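PDB 2P0O: hypothetical protein DUF871 from Enterococcus faecalis, which is of unconfirmed function but is probably a 6-phospho-N-acetylmuramidase that acts in the recycling of cell-wall sugars. Local coordinates for residues Q242-E246 with I345-I349; A299-V305 with V321-P327; T306-Y312 with D329-I335. All coordinates share one frame. Residues are numbered along the deposited sequence.

Interaction 1. Residues Q242-E246 with I345-I349; sequences QFLLE and ILPLI
Residues 242-246 run as an extended strand, and facing them the chain at 345-349 winds into one short 3-10 turn, with Leu348 N bonded to Ile345 O at 2.8 Å and Ile349 N to Leu346 O at 3.2 Å. The backbones stay well apart, the nearest CA atoms being those of Phe243 and Ile345 at 7.5 Å, and no hydrogen bond spans the gap; side chains fill it. Phe243 (chi1 m) is the main bump. Its ring enters a hollow formed by Ile345, Leu348 and Ile349, with CD1 3.7 Å from Ile345 CG2, CD2 3.7 Å from Ile349 CG1 and CE1 4.0 Å from Leu348 CB. This is apolar packing inside the C-terminal, cyclophilin-like part of the chain: strand 242-247 is an outer strand of a three-stranded mixed sheet, paired with strand 354-359, and the turn belongs to the connection leading into that partner strand. Helix 203-212 closes the same pocket, its Phe204 and Val208 touching Phe243. Two residues on, Leu245 (chi1 m, chi2 p) points to the same side and fills a second hollow: CD2 lies 3.9 Å from Ile345 CB and 3.8 Å from Leu346 CD2, while CD1 is 4.3 Å from Ile349 CD1. Ile345 (m, t) wedges between the two bumps, and its CD1 reaches back to within 3.9 Å of Leu244 O.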
loop_
_atom_site.group_PDB
_atom_site.type_symbol
_atom_site.label_atom_id
_atom_site.label_comp_id
_atom_site.label_asym_id
_atom_site.label_seq_id
_atom_site.Cartn_x
_atom_site.Cartn_y
_atom_site.Cartn_z
ATOM N N GLN A 242 0.838 -10.847 -10.580
ATOM C CA GLN A 242 1.822 -10.246 -11.469
ATOM C C GLN A 242 1.953 -8.778 -11.178
ATOM O O GLN A 242 0.938 -8.109 -10.899
ATOM C CB GLN A 242 1.403 -10.383 -12.934
ATOM C CG GLN A 242 1.365 -11.777 -13.520
ATOM C CD GLN A 242 0.542 -11.854 -14.825
ATOM O OE1 GLN A 242 0.273 -10.847 -15.484
ATOM N NE2 GLN A 242 0.144 -13.047 -15.189
ATOM N N PHE A 243 3.183 -8.274 -11.283
ATOM C CA PHE A 243 3.499 -6.873 -11.187
ATOM C C PHE A 243 3.360 -6.233 -12.567
ATOM O O PHE A 243 4.005 -6.652 -13.523
ATOM C CB PHE A 243 4.945 -6.650 -10.675
ATOM C CG PHE A 243 5.158 -7.098 -9.269
ATOM C CD1 PHE A 243 4.740 -6.287 -8.182
ATOM C CD2 PHE A 243 5.757 -8.331 -9.008
ATOM C CE1 PHE A 243 4.918 -6.712 -6.859
ATOM C CE2 PHE A 243 5.963 -8.761 -7.695
ATOM C CZ PHE A 243 5.538 -7.958 -6.610
ATOM N N LEU A 244 2.548 -5.191 -12.647
ATOM C CA LEU A 244 2.228 -4.570 -13.907
ATOM C C LEU A 244 2.985 -3.263 -14.004
ATOM O O LEU A 244 2.816 -2.388 -13.145
ATOM C CB LEU A 244 0.715 -4.343 -13.987
ATOM C CG LEU A 244 0.099 -3.754 -15.256
ATOM C CD1 LEU A 244 0.274 -4.726 -16.439
ATOM C CD2 LEU A 244 -1.371 -3.377 -15.080
ATOM N N LEU A 245 3.789 -3.110 -15.054
ATOM C CA LEU A 245 4.623 -1.910 -15.216
ATOM C C LEU A 245 4.543 -1.392 -16.639
ATOM O O LEU A 245 4.336 -2.170 -17.568
ATOM C CB LEU A 245 6.109 -2.192 -14.871
ATOM C CG LEU A 245 6.529 -2.896 -13.583
ATOM C CD1 LEU A 245 6.395 -4.416 -13.768
ATOM C CD2 LEU A 245 7.985 -2.552 -13.163
ATOM N N GLU A 246 4.714 -0.083 -16.802
ATOM C CA GLU A 246 4.726 0.578 -18.122
ATOM C C GLU A 246 6.136 0.873 -18.627
ATOM O O GLU A 246 7.062 1.082 -17.836
ATOM C CB GLU A 246 3.912 1.873 -18.087
ATOM C CG GLU A 246 2.434 1.667 -18.315
ATOM C CD GLU A 246 1.594 2.953 -18.184
ATOM O OE1 GLU A 246 2.152 4.070 -18.003
ATOM O OE2 GLU A 246 0.345 2.837 -18.302
ATOM N N ILE A 345 8.773 -0.432 -8.289
ATOM C CA ILE A 345 8.236 -1.794 -8.299
ATOM C C ILE A 345 9.368 -2.805 -8.527
ATOM O O ILE A 345 9.325 -3.946 -8.015
ATOM C CB ILE A 345 7.159 -1.955 -9.402
ATOM C CG1 ILE A 345 5.995 -1.005 -9.118
ATOM C CG2 ILE A 345 6.698 -3.426 -9.524
ATOM C CD1 ILE A 345 5.048 -0.779 -10.344
ATOM N N LEU A 346 10.398 -2.379 -9.258
ATOM C CA LEU A 346 11.510 -3.294 -9.616
ATOM C C LEU A 346 12.156 -4.069 -8.475
ATOM O O LEU A 346 12.377 -5.237 -8.659
ATOM C CB LEU A 346 12.618 -2.627 -10.472
ATOM C CG LEU A 346 12.168 -2.042 -11.825
ATOM C CD1 LEU A 346 13.244 -1.131 -12.418
ATOM C CD2 LEU A 346 11.757 -3.178 -12.799
ATOM N N PRO A 347 12.530 -3.415 -7.344
ATOM C CA PRO A 347 13.065 -4.214 -6.215
ATOM C C PRO A 347 12.041 -5.154 -5.558
ATOM O O PRO A 347 12.421 -5.968 -4.722
ATOM C CB PRO A 347 13.500 -3.164 -5.185
ATOM C CG PRO A 347 13.357 -1.817 -5.842
ATOM C CD PRO A 347 12.502 -1.966 -7.046
ATOM N N LEU A 348 10.757 -5.029 -5.908
ATOM C CA LEU A 348 9.726 -5.905 -5.362
ATOM C C LEU A 348 9.683 -7.239 -6.095
ATOM O O LEU A 348 9.101 -8.244 -5.602
ATOM C CB LEU A 348 8.348 -5.246 -5.445
ATOM C CG LEU A 348 8.199 -3.980 -4.599
ATOM C CD1 LEU A 348 6.735 -3.591 -4.617
ATOM C CD2 LEU A 348 8.713 -4.238 -3.159
ATOM N N ILE A 349 10.303 -7.248 -7.269
ATOM C CA ILE A 349 10.243 -8.391 -8.163
ATOM C C ILE A 349 11.387 -9.322 -7.778
ATOM O O ILE A 349 12.553 -9.116 -8.150
ATOM C CB ILE A 349 10.307 -7.957 -9.622
ATOM C CG1 ILE A 349 9.126 -7.051 -9.918
ATOM C CG2 ILE A 349 10.202 -9.155 -10.566
ATOM C CD1 ILE A 349 9.234 -6.382 -11.241
#

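Interaction 2. Residues A299-V305 with V321-P327; sequences ARPVGTV and VTLVDLP
Arg300 and Thr322, followed by Val302, have the largest areas buried in this antiparallel contact. Arg300 pairs with Leu326 as an isolated hydrogen-bonded bridge (CA-CA 4.9 Å), Arg300 N to Leu326 O at 2.8 Å and Leu326 N to Arg300 O at 3.0 Å. Its side chain (m, t, m) folds over Leu326 CB, 3.8 Å from NH2, and grips Pro327 O from both NE (2.8 Å) and NH2 (2.6 Å). Segment 299-305 then turns into strand 304-308, while 321-327 comes out of strand 319-322; these strands are the arms of a beta hairpin in a four-stranded antiparallel sheet, joined by Thr322 N to Thr304 O (2.9 Å) and the non-hydrogen-bonded pair Val305-Val321 (CA-CA 4.5 Å). A type II turn, Pro301 to Thr304, makes the bend; Gly303, at phi 103°, has a conformation that calls for glycine, and its N bonds Thr322 O at 2.9 Å. Thr322 (chi1 p) sets OG1 inside the turn, 2.8 Å from Pro301 O, with a weak bond from Thr304 N to Thr322 OG1 (3.2 Å). Val302 N is held by Asp325 OD1 at 2.8 Å, and Val302 CG2 rests 3.4 Å from Leu323 O.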
loop_
_atom_site.group_PDB
_atom_site.type_symbol
_atom_site.label_atom_id
_atom_site.label_comp_id
_atom_site.label_asym_id
_atom_site.label_seq_id
_atom_site.Cartn_x
_atom_site.Cartn_y
_atom_site.Cartn_z
ATOM N N ALA A 299 23.962 2.827 -23.212
ATOM C CA ALA A 299 24.041 2.665 -21.757
ATOM C C ALA A 299 22.725 2.085 -21.202
ATOM O O ALA A 299 21.658 2.254 -21.809
ATOM C CB ALA A 299 24.371 4.001 -21.109
ATOM N N ARG A 300 22.771 1.410 -20.058
ATOM C CA ARG A 300 21.571 0.765 -19.528
ATOM C C ARG A 300 21.208 1.253 -18.116
ATOM O O ARG A 300 21.340 0.488 -17.136
ATOM C CB ARG A 300 21.747 -0.756 -19.559
ATOM C CG ARG A 300 21.970 -1.299 -20.979
ATOM C CD ARG A 300 22.456 -2.725 -20.975
ATOM N NE ARG A 300 23.871 -2.805 -20.597
ATOM C CZ ARG A 300 24.450 -3.876 -20.051
ATOM N NH1 ARG A 300 23.742 -4.986 -19.796
ATOM N NH2 ARG A 300 25.750 -3.837 -19.757
ATOM N N PRO A 301 20.772 2.529 -17.989
ATOM C CA PRO A 301 20.425 2.998 -16.639
ATOM C C PRO A 301 19.304 2.171 -16.020
ATOM O O PRO A 301 18.601 1.417 -16.734
ATOM C CB PRO A 301 20.040 4.484 -16.844
ATOM C CG PRO A 301 19.688 4.601 -18.297
ATOM C CD PRO A 301 20.601 3.590 -18.999
ATOM N N VAL A 302 19.172 2.256 -14.704
ATOM C CA VAL A 302 18.162 1.480 -13.989
ATOM C C VAL A 302 16.807 1.522 -14.713
ATOM O O VAL A 302 16.306 2.577 -15.062
ATOM C CB VAL A 302 18.063 1.864 -12.453
ATOM C CG1 VAL A 302 17.802 3.359 -12.257
ATOM C CG2 VAL A 302 16.986 1.022 -11.763
ATOM N N GLY A 303 16.261 0.353 -14.991
ATOM C CA GLY A 303 14.931 0.240 -15.608
ATOM C C GLY A 303 14.992 -0.091 -17.076
ATOM O O GLY A 303 13.975 -0.362 -17.677
ATOM N N THR A 304 16.195 -0.079 -17.650
ATOM C CA THR A 304 16.400 -0.374 -19.058
ATOM C C THR A 304 16.012 -1.813 -19.403
ATOM O O THR A 304 16.468 -2.772 -18.756
ATOM C CB THR A 304 17.844 0.009 -19.548
ATOM O OG1 THR A 304 18.048 1.436 -19.403
ATOM C CG2 THR A 304 18.040 -0.328 -21.034
ATOM N N VAL A 305 15.139 -1.946 -20.398
ATOM C CA VAL A 305 14.752 -3.250 -20.946
ATOM C C VAL A 305 15.596 -3.588 -22.160
ATOM O O VAL A 305 15.657 -2.826 -23.149
ATOM C CB VAL A 305 13.260 -3.264 -21.353
ATOM C CG1 VAL A 305 12.809 -4.668 -21.743
ATOM C CG2 VAL A 305 12.396 -2.693 -20.228
ATOM N N VAL A 321 15.757 -6.692 -17.502
ATOM C CA VAL A 321 15.507 -5.337 -17.060
ATOM C C VAL A 321 16.589 -5.057 -16.019
ATOM O O VAL A 321 16.760 -5.850 -15.065
ATOM C CB VAL A 321 14.104 -5.217 -16.413
ATOM C CG1 VAL A 321 13.782 -3.759 -16.028
ATOM C CG2 VAL A 321 13.008 -5.790 -17.350
ATOM N N THR A 322 17.294 -3.937 -16.186
ATOM C CA THR A 322 18.333 -3.539 -15.239
ATOM C C THR A 322 17.825 -3.032 -13.903
ATOM O O THR A 322 16.872 -2.231 -13.843
ATOM C CB THR A 322 19.394 -2.579 -15.853
ATOM O OG1 THR A 322 18.814 -1.323 -16.234
ATOM C CG2 THR A 322 20.061 -3.238 -17.083
ATOM N N LEU A 323 18.453 -3.521 -12.825
ATOM C CA LEU A 323 18.083 -3.131 -11.473
ATOM C C LEU A 323 19.001 -2.032 -10.967
ATOM O O LEU A 323 18.695 -1.370 -9.982
ATOM C CB LEU A 323 18.121 -4.340 -10.538
ATOM C CG LEU A 323 17.025 -5.396 -10.822
ATOM C CD1 LEU A 323 17.168 -6.610 -9.884
ATOM C CD2 LEU A 323 15.620 -4.788 -10.714
ATOM N N VAL A 324 20.126 -1.847 -11.668
ATOM C CA VAL A 324 21.154 -0.866 -11.366
ATOM C C VAL A 324 21.621 -0.255 -12.714
ATOM O O VAL A 324 21.318 -0.789 -13.764
ATOM C CB VAL A 324 22.362 -1.537 -10.625
ATOM C CG1 VAL A 324 21.913 -2.256 -9.345
ATOM C CG2 VAL A 324 23.081 -2.572 -11.521
ATOM N N ASP A 325 22.373 0.849 -12.679
ATOM C CA ASP A 325 22.958 1.428 -13.891
ATOM C C ASP A 325 24.052 0.508 -14.418
ATOM O O ASP A 325 25.052 0.244 -13.728
ATOM C CB ASP A 325 23.556 2.806 -13.594
ATOM C CG ASP A 325 22.504 3.865 -13.313
ATOM O OD1 ASP A 325 21.283 3.574 -13.408
ATOM O OD2 ASP A 325 22.901 5.013 -12.987
ATOM N N LEU A 326 23.867 0.029 -15.642
ATOM C CA LEU A 326 24.872 -0.782 -16.319
ATOM C C LEU A 326 25.431 -0.049 -17.542
ATOM O O LEU A 326 24.741 0.742 -18.193
ATOM C CB LEU A 326 24.322 -2.173 -16.679
ATOM C CG LEU A 326 24.184 -3.156 -15.502
ATOM C CD1 LEU A 326 23.600 -4.504 -15.940
ATOM C CD2 LEU A 326 25.558 -3.420 -14.883
ATOM N N PRO A 327 26.710 -0.288 -17.845
ATOM C CA PRO A 327 27.259 0.415 -18.986
ATOM C C PRO A 327 26.815 -0.214 -20.336
ATOM O O PRO A 327 26.270 -1.331 -20.362
ATOM C CB PRO A 327 28.765 0.295 -18.754
ATOM C CG PRO A 327 28.917 -1.062 -18.028
ATOM C CD PRO A 327 27.687 -1.187 -17.183
#

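Interaction 3. Residues T306-Y312 with D329-I335; sequences TIDNEKY and DEKVNTI
An edge pairing of the four-stranded antiparallel sheet continues here into two turns locked by Asx motifs. Strand 306-308 and residues 332-335 of an outermost strand, 332-337, run antiparallel at 154°, their axes 4.5 Å apart. Ile307 and Asn333 form the hydrogen-bonded pair (CA-CA 5.2 Å): Ile307 N to Asn333 O at 3.0 Å, Asn333 N to Ile307 O at 2.8 Å. The flanking pairs Thr306-Thr334 (4.6 Å between CA atoms) and Asp308-Val332 (4.4 Å) are non-hydrogen-bonded and share one face, where Thr306 CB meets Val332 CG1 at 3.3 Å; on the other face Ile307 CG2 packs on Ile335 CD1 at 3.5 Å. Beyond the strands, Asn309 N bonds Lys331 O at 2.9 Å. Asn309 (chi1 p) sends ND2 to both Glu330 O and Asn333 OD1, each at 3.0 Å, while its OD1 receives Lys311 N at 3.0 Å, the Asx turn that leads into the 3-10 turn at 310-311. Asn333 also bonds the backbone of Glu293 and Glu295. Opposite, Asp329-Val332 is a type I turn, with an Asx turn from Lys331 N to Asp329 OD1 (2.9 Å). Lys331 lies over the Tyr312 ring, CE 3.6 Å and NZ 4.6 Å from the ring centroid, as CH-pi and cation-pi contacts; Lys331 NZ also forms a salt bridge to Asp329 OD1 at 2.8 Å. One water joins Tyr312 OH to Asp329 OD2, another joins it to Lys331 NZ. Lys311 NZ makes a long salt bridge to Glu330 OE1 (3.6 Å) and shares a water with Glu330 O.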
loop_
_atom_site.group_PDB
_atom_site.type_symbol
_atom_site.label_atom_id
_atom_site.label_comp_id
_atom_site.label_asym_id
_atom_site.label_seq_id
_atom_site.Cartn_x
_atom_site.Cartn_y
_atom_site.Cartn_z
ATOM N N THR A 306 16.228 -4.756 -22.099
ATOM C CA THR A 306 17.235 -5.158 -23.078
ATOM C C THR A 306 16.968 -6.549 -23.626
ATOM O O THR A 306 16.301 -7.381 -22.979
ATOM C CB THR A 306 18.686 -5.167 -22.456
ATOM O OG1 THR A 306 18.813 -6.264 -21.550
ATOM C CG2 THR A 306 18.962 -3.915 -21.669
ATOM N N ILE A 307 17.503 -6.808 -24.816
ATOM C CA ILE A 307 17.508 -8.151 -25.371
ATOM C C ILE A 307 18.910 -8.448 -25.894
ATOM O O ILE A 307 19.513 -7.611 -26.599
ATOM C CB ILE A 307 16.379 -8.355 -26.467
ATOM C CG1 ILE A 307 16.259 -9.819 -26.872
ATOM C CG2 ILE A 307 16.597 -7.465 -27.719
ATOM C CD1 ILE A 307 14.970 -10.137 -27.617
ATOM N N ASP A 308 19.440 -9.616 -25.539
ATOM C CA ASP A 308 20.765 -10.008 -26.008
ATOM C C ASP A 308 20.748 -10.263 -27.515
ATOM O O ASP A 308 19.872 -10.983 -28.012
ATOM C CB ASP A 308 21.252 -11.242 -25.264
ATOM C CG ASP A 308 21.749 -10.934 -23.855
ATOM O OD1 ASP A 308 21.673 -9.753 -23.402
ATOM O OD2 ASP A 308 22.259 -11.879 -23.204
ATOM N N ASN A 309 21.680 -9.659 -28.260
ATOM C CA ASN A 309 21.675 -9.876 -29.711
ATOM C C ASN A 309 22.536 -11.084 -30.113
ATOM O O ASN A 309 23.033 -11.804 -29.230
ATOM C CB ASN A 309 22.004 -8.587 -30.508
ATOM C CG ASN A 309 23.390 -8.016 -30.191
ATOM O OD1 ASN A 309 24.407 -8.719 -30.263
ATOM N ND2 ASN A 309 23.430 -6.724 -29.854
ATOM N N GLU A 310 22.703 -11.300 -31.420
ATOM C CA GLU A 310 23.424 -12.462 -31.943
ATOM C C GLU A 310 24.902 -12.499 -31.523
ATOM O O GLU A 310 25.536 -13.580 -31.523
ATOM C CB GLU A 310 23.272 -12.569 -33.476
ATOM C CG GLU A 310 24.034 -11.515 -34.263
ATOM C CD GLU A 310 23.670 -11.481 -35.756
ATOM O OE1 GLU A 310 23.787 -12.518 -36.468
ATOM O OE2 GLU A 310 23.284 -10.392 -36.234
ATOM N N LYS A 311 25.453 -11.339 -31.157
ATOM C CA LYS A 311 26.862 -11.276 -30.712
ATOM C C LYS A 311 27.065 -11.955 -29.378
ATOM O O LYS A 311 28.192 -12.262 -29.032
ATOM C CB LYS A 311 27.406 -9.844 -30.635
ATOM C CG LYS A 311 27.551 -9.169 -31.985
ATOM C CD LYS A 311 27.956 -7.722 -31.861
ATOM C CE LYS A 311 28.026 -7.096 -33.239
ATOM N NZ LYS A 311 28.479 -5.689 -33.163
ATOM N N TYR A 312 25.986 -12.181 -28.633
ATOM C CA TYR A 312 26.073 -12.828 -27.324
ATOM C C TYR A 312 25.938 -14.331 -27.451
ATOM O O TYR A 312 25.787 -15.025 -26.444
ATOM C CB TYR A 312 25.013 -12.277 -26.346
ATOM C CG TYR A 312 25.598 -11.819 -25.014
ATOM C CD1 TYR A 312 26.645 -12.519 -24.423
ATOM C CD2 TYR A 312 25.102 -10.678 -24.349
ATOM C CE1 TYR A 312 27.188 -12.121 -23.209
ATOM C CE2 TYR A 312 25.644 -10.247 -23.146
ATOM C CZ TYR A 312 26.697 -10.992 -22.569
ATOM O OH TYR A 312 27.272 -10.624 -21.365
ATOM N N ASP A 329 26.890 -2.169 -23.793
ATOM C CA ASP A 329 27.454 -3.463 -24.198
ATOM C C ASP A 329 27.023 -3.739 -25.654
ATOM O O ASP A 329 25.824 -3.832 -25.938
ATOM C CB ASP A 329 26.965 -4.558 -23.223
ATOM C CG ASP A 329 27.633 -5.923 -23.444
ATOM O OD1 ASP A 329 27.811 -6.351 -24.602
ATOM O OD2 ASP A 329 27.936 -6.619 -22.443
ATOM N N GLU A 330 27.991 -3.867 -26.573
ATOM C CA GLU A 330 27.698 -4.090 -28.021
ATOM C C GLU A 330 26.791 -5.302 -28.264
ATOM O O GLU A 330 26.093 -5.373 -29.280
ATOM C CB GLU A 330 28.999 -4.261 -28.852
ATOM C CG GLU A 330 29.924 -5.439 -28.342
ATOM C CD GLU A 330 30.792 -6.128 -29.425
ATOM O OE1 GLU A 330 30.969 -5.547 -30.546
ATOM O OE2 GLU A 330 31.309 -7.260 -29.136
ATOM N N LYS A 331 26.806 -6.243 -27.321
ATOM C CA LYS A 331 26.086 -7.499 -27.454
ATOM C C LYS A 331 24.668 -7.460 -26.912
ATOM O O LYS A 331 23.957 -8.456 -26.996
ATOM C CB LYS A 331 26.846 -8.635 -26.768
ATOM C CG LYS A 331 28.322 -8.711 -27.121
ATOM C CD LYS A 331 28.959 -9.954 -26.473
ATOM C CE LYS A 331 29.155 -9.796 -24.963
ATOM N NZ LYS A 331 29.618 -8.439 -24.494
ATOM N N VAL A 332 24.247 -6.309 -26.388
ATOM C CA VAL A 332 22.953 -6.181 -25.684
ATOM C C VAL A 332 22.178 -5.015 -26.310
ATOM O O VAL A 332 22.592 -3.855 -26.137
ATOM C CB VAL A 332 23.170 -5.903 -24.157
ATOM C CG1 VAL A 332 21.842 -5.645 -23.417
ATOM C CG2 VAL A 332 23.955 -7.045 -23.473
ATOM N N ASN A 333 21.081 -5.305 -27.037
ATOM C CA ASN A 333 20.214 -4.243 -27.565
ATOM C C ASN A 333 19.396 -3.580 -26.466
ATOM O O ASN A 333 18.833 -4.269 -25.581
ATOM C CB ASN A 333 19.250 -4.792 -28.618
ATOM C CG ASN A 333 19.952 -5.222 -29.892
ATOM O OD1 ASN A 333 21.119 -4.888 -30.131
ATOM N ND2 ASN A 333 19.237 -5.954 -30.726
ATOM N N THR A 334 19.327 -2.256 -26.504
ATOM C CA THR A 334 18.502 -1.532 -25.545
ATOM C C THR A 334 17.198 -1.215 -26.243
ATOM O O THR A 334 17.210 -0.612 -27.316
ATOM C CB THR A 334 19.194 -0.236 -25.081
ATOM O OG1 THR A 334 19.759 0.410 -26.233
ATOM C CG2 THR A 334 20.330 -0.566 -24.122
ATOM N N ILE A 335 16.082 -1.632 -25.648
ATOM C CA ILE A 335 14.779 -1.594 -26.337
ATOM C C ILE A 335 13.939 -0.448 -25.827
ATOM O O ILE A 335 13.435 0.352 -26.594
ATOM C CB ILE A 335 13.938 -2.900 -26.109
ATOM C CG1 ILE A 335 14.774 -4.172 -26.334
ATOM C CG2 ILE A 335 12.641 -2.876 -26.970
ATOM C CD1 ILE A 335 15.437 -4.193 -27.691
HETATM O O HOH W 1 26.668 -4.331 -31.771
HETATM O O HOH W 2 26.409 -8.166 -20.641
HETATM O O HOH W 3 29.851 -9.545 -21.881
#

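In the fold
The three contacts step outward through the C-terminal part of the chain, their centres about 14, 26 and 36 Å from the chain's centre. Interaction 1 is buried, with apolar side-chain packing and no hydrogen bond across it, near helices 203-212 and 228-240 of the barrel part; interactions 2 and 3 are only partly buried and rely on backbone pairing, both with charged side chains, and in interaction 3 also salt bridges, a cation-pi contact and bridging waters. Both use strand 304-308, bordered by 319-322 in one and 332-337 in the other, and Arg300 packs on Thr306, Asp329 and Thr334. Leu346 of interaction 1 touches Gly303, Val321 and Leu323, linking it to the four-stranded sheet, whereas interactions 1 and 3 do not touch.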